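PDB 3HN2: 2-dehydropantoate 2-reductase from Geobacter metallireducens, which probably catalyses the NADPH-dependent reduction of ketopantoate to pantoic acid, a step in the biosynthesis of pantothenate. Local coordinates for residues R33-Y36 and E37-G41. Numbering follows the deposited sequence.
Sequences RRDY and EAIAG
Tyr36 and Ala40 meet one turn apart where the chain winds into a short helix, a compact example of how a chain leaving a strand enters its next helix. The carbonyl oxygen of Tyr36 takes the amide of Ala40 at 2.9 Å (N to O), with a C=O...N angle of 162°; a second, weak bond comes from Ile39 N, 3.3 Å from the same Tyr36 O. The phenol ring, its CG opposite the backbone N (chi1 171°), reaches out toward the Ala40 side and offers one face to the methyl of Ala40, though only loosely: Tyr36 CZ lies 4.4 Å from Ala40 CB.

Tighter than this ring-methyl contact is the buried side, where Ile39 lays its CG1-CD1 branch against the carbonyl of Asp35, CG1 and CD1 each about 3.4 Å from Asp35 O, while CD1 stays 4.2 Å from Asp35 OD1. Val58 adds apolar cover to Ile39, Pro135 touches Asp35, and Asp35 OD2 has a long, weak ion pair with Arg132. By contrast, Glu37 and Ala40 lie on the exposed side, and Tyr36, partly exposed, rests on Arg62.

This turn follows strand 28-31 in the Rossmann-type domain, with Asp35 near the probable glycine-rich dinucleotide-binding loop. The chemistry implies a turn held chiefly through its backbone, by the two amides that share Tyr36 O, with the apolar branch of Ile39 packed against Asp35 O.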
ATOM      1  N   ARG A  33      24.069  20.946   7.731  1.00 60.78           N
ATOM      2  CA  ARG A  33      23.891  22.387   7.835  1.00 60.92           C
ATOM      3  C   ARG A  33      23.248  22.732   9.177  1.00 65.80           C
ATOM      4  O   ARG A  33      23.922  23.202  10.092  1.00 68.11           O
ATOM      5  CB  ARG A  33      23.031  22.899   6.672  1.00 60.27           C
ATOM      6  CG  ARG A  33      23.018  24.410   6.498  1.00 50.62           C
ATOM      7  CD  ARG A  33      21.774  24.843   5.752  1.00 47.26           C
ATOM      8  NE  ARG A  33      21.598  26.294   5.756  1.00 49.45           N
ATOM      9  CZ  ARG A  33      21.316  27.026   4.680  1.00 53.79           C
ATOM     10  NH1 ARG A  33      21.174  28.338   4.789  1.00 49.33           N
ATOM     11  NH2 ARG A  33      21.167  26.450   3.494  1.00 68.61           N
ATOM     12  N   ARG A  34      21.945  22.476   9.280  1.00 72.88           N
ATOM     13  CA  ARG A  34      21.153  22.783  10.471  1.00 77.59           C
ATOM     14  C   ARG A  34      21.627  22.024  11.719  1.00 81.23           C
ATOM     15  O   ARG A  34      21.697  22.592  12.813  1.00 84.02           O
ATOM     16  CB  ARG A  34      19.666  22.529  10.178  1.00 79.70           C
ATOM     17  CG  ARG A  34      18.780  22.301  11.398  1.00 91.89           C
ATOM     18  CD  ARG A  34      17.362  22.804  11.169  1.00 97.14           C
ATOM     19  NE  ARG A  34      17.272  24.259  11.297  1.00 99.37           N
ATOM     20  CZ  ARG A  34      17.087  24.910  12.445  1.00102.57           C
ATOM     21  NH1 ARG A  34      16.970  24.247  13.589  1.00105.33           N
ATOM     22  NH2 ARG A  34      17.019  26.235  12.451  1.00 93.84           N
ATOM     23  N   ASP A  35      21.977  20.755  11.544  1.00 83.69           N
ATOM     24  CA  ASP A  35      22.380  19.914  12.668  1.00 85.58           C
ATOM     25  C   ASP A  35      23.739  19.237  12.468  1.00 84.55           C
ATOM     26  O   ASP A  35      23.839  18.009  12.471  1.00 85.05           O
ATOM     27  CB  ASP A  35      21.284  18.888  12.996  1.00 88.51           C
ATOM     28  CG  ASP A  35      20.613  18.306  11.752  1.00 97.24           C
ATOM     29  OD1 ASP A  35      21.225  18.311  10.660  1.00107.06           O
ATOM     30  OD2 ASP A  35      19.462  17.833  11.875  1.00 97.56           O
ATOM     31  N   TYR A  36      24.780  20.049  12.299  1.00 81.52           N
ATOM     32  CA  TYR A  36      26.153  19.551  12.240  1.00 75.47           C
ATOM     33  C   TYR A  36      26.622  19.141  13.632  1.00 75.42           C
ATOM     34  O   TYR A  36      27.181  18.061  13.812  1.00 72.77           O
ATOM     35  CB  TYR A  36      27.090  20.611  11.647  1.00 73.22           C
ATOM     36  CG  TYR A  36      28.567  20.276  11.740  1.00 73.62           C
ATOM     37  CD1 TYR A  36      29.378  20.869  12.711  1.00 65.52           C
ATOM     38  CD2 TYR A  36      29.156  19.373  10.853  1.00 80.63           C
ATOM     39  CE1 TYR A  36      30.735  20.566  12.801  1.00 79.66           C
ATOM     40  CE2 TYR A  36      30.515  19.063  10.935  1.00 84.65           C
ATOM     41  CZ  TYR A  36      31.299  19.664  11.910  1.00 80.34           C
ATOM     42  OH  TYR A  36      32.641  19.364  11.997  1.00 71.66           O
ATOM     43  N   GLU A  37      26.370  20.016  14.603  1.00 76.37           N
ATOM     44  CA  GLU A  37      26.839  19.856  15.980  1.00 76.85           C
ATOM     45  C   GLU A  37      26.196  18.686  16.731  1.00 74.49           C
ATOM     46  O   GLU A  37      26.825  18.089  17.605  1.00 75.13           O
ATOM     47  CB  GLU A  37      26.651  21.168  16.754  1.00 77.13           C
ATOM     48  CG  GLU A  37      25.319  21.870  16.490  1.00 85.81           C
ATOM     49  CD  GLU A  37      25.427  23.385  16.538  1.00101.61           C
ATOM     50  OE1 GLU A  37      25.972  23.918  17.528  1.00108.40           O
ATOM     51  OE2 GLU A  37      24.960  24.047  15.584  1.00105.55           O
ATOM     52  N   ALA A  38      24.955  18.364  16.377  1.00 75.58           N
ATOM     53  CA  ALA A  38      24.231  17.256  16.998  1.00 74.90           C
ATOM     54  C   ALA A  38      24.735  15.890  16.530  1.00 77.46           C
ATOM     55  O   ALA A  38      24.668  14.911  17.272  1.00 81.08           O
ATOM     56  CB  ALA A  38      22.748  17.390  16.736  1.00 71.10           C
ATOM     57  N   ILE A  39      25.251  15.836  15.303  1.00 80.96           N
ATOM     58  CA  ILE A  39      25.720  14.584  14.701  1.00 82.88           C
ATOM     59  C   ILE A  39      27.251  14.420  14.814  1.00 83.77           C
ATOM     60  O   ILE A  39      27.770  13.301  14.770  1.00 85.14           O
ATOM     61  CB  ILE A  39      25.201  14.431  13.231  1.00 84.88           C
ATOM     62  CG1 ILE A  39      23.698  14.733  13.165  1.00 84.59           C
ATOM     63  CG2 ILE A  39      25.456  13.026  12.683  1.00 84.04           C
ATOM     64  CD1 ILE A  39      23.099  14.729  11.763  1.00 81.85           C
ATOM     65  N   ALA A  40      27.969  15.529  14.988  1.00 84.56           N
ATOM     66  CA  ALA A  40      29.407  15.467  15.271  1.00 85.38           C
ATOM     67  C   ALA A  40      29.663  15.031  16.716  1.00 86.93           C
ATOM     68  O   ALA A  40      30.687  14.410  17.013  1.00 85.71           O
ATOM     69  CB  ALA A  40      30.078  16.803  14.986  1.00 83.25           C
ATOM     70  N   GLY A  41      28.719  15.356  17.598  1.00 88.40           N
ATOM     71  CA  GLY A  41      28.799  14.993  19.009  1.00 88.78           C
ATOM     72  C   GLY A  41      28.356  13.571  19.302  1.00 89.77           C
ATOM     73  O   GLY A  41      29.086  12.808  19.938  1.00 91.30           O
TER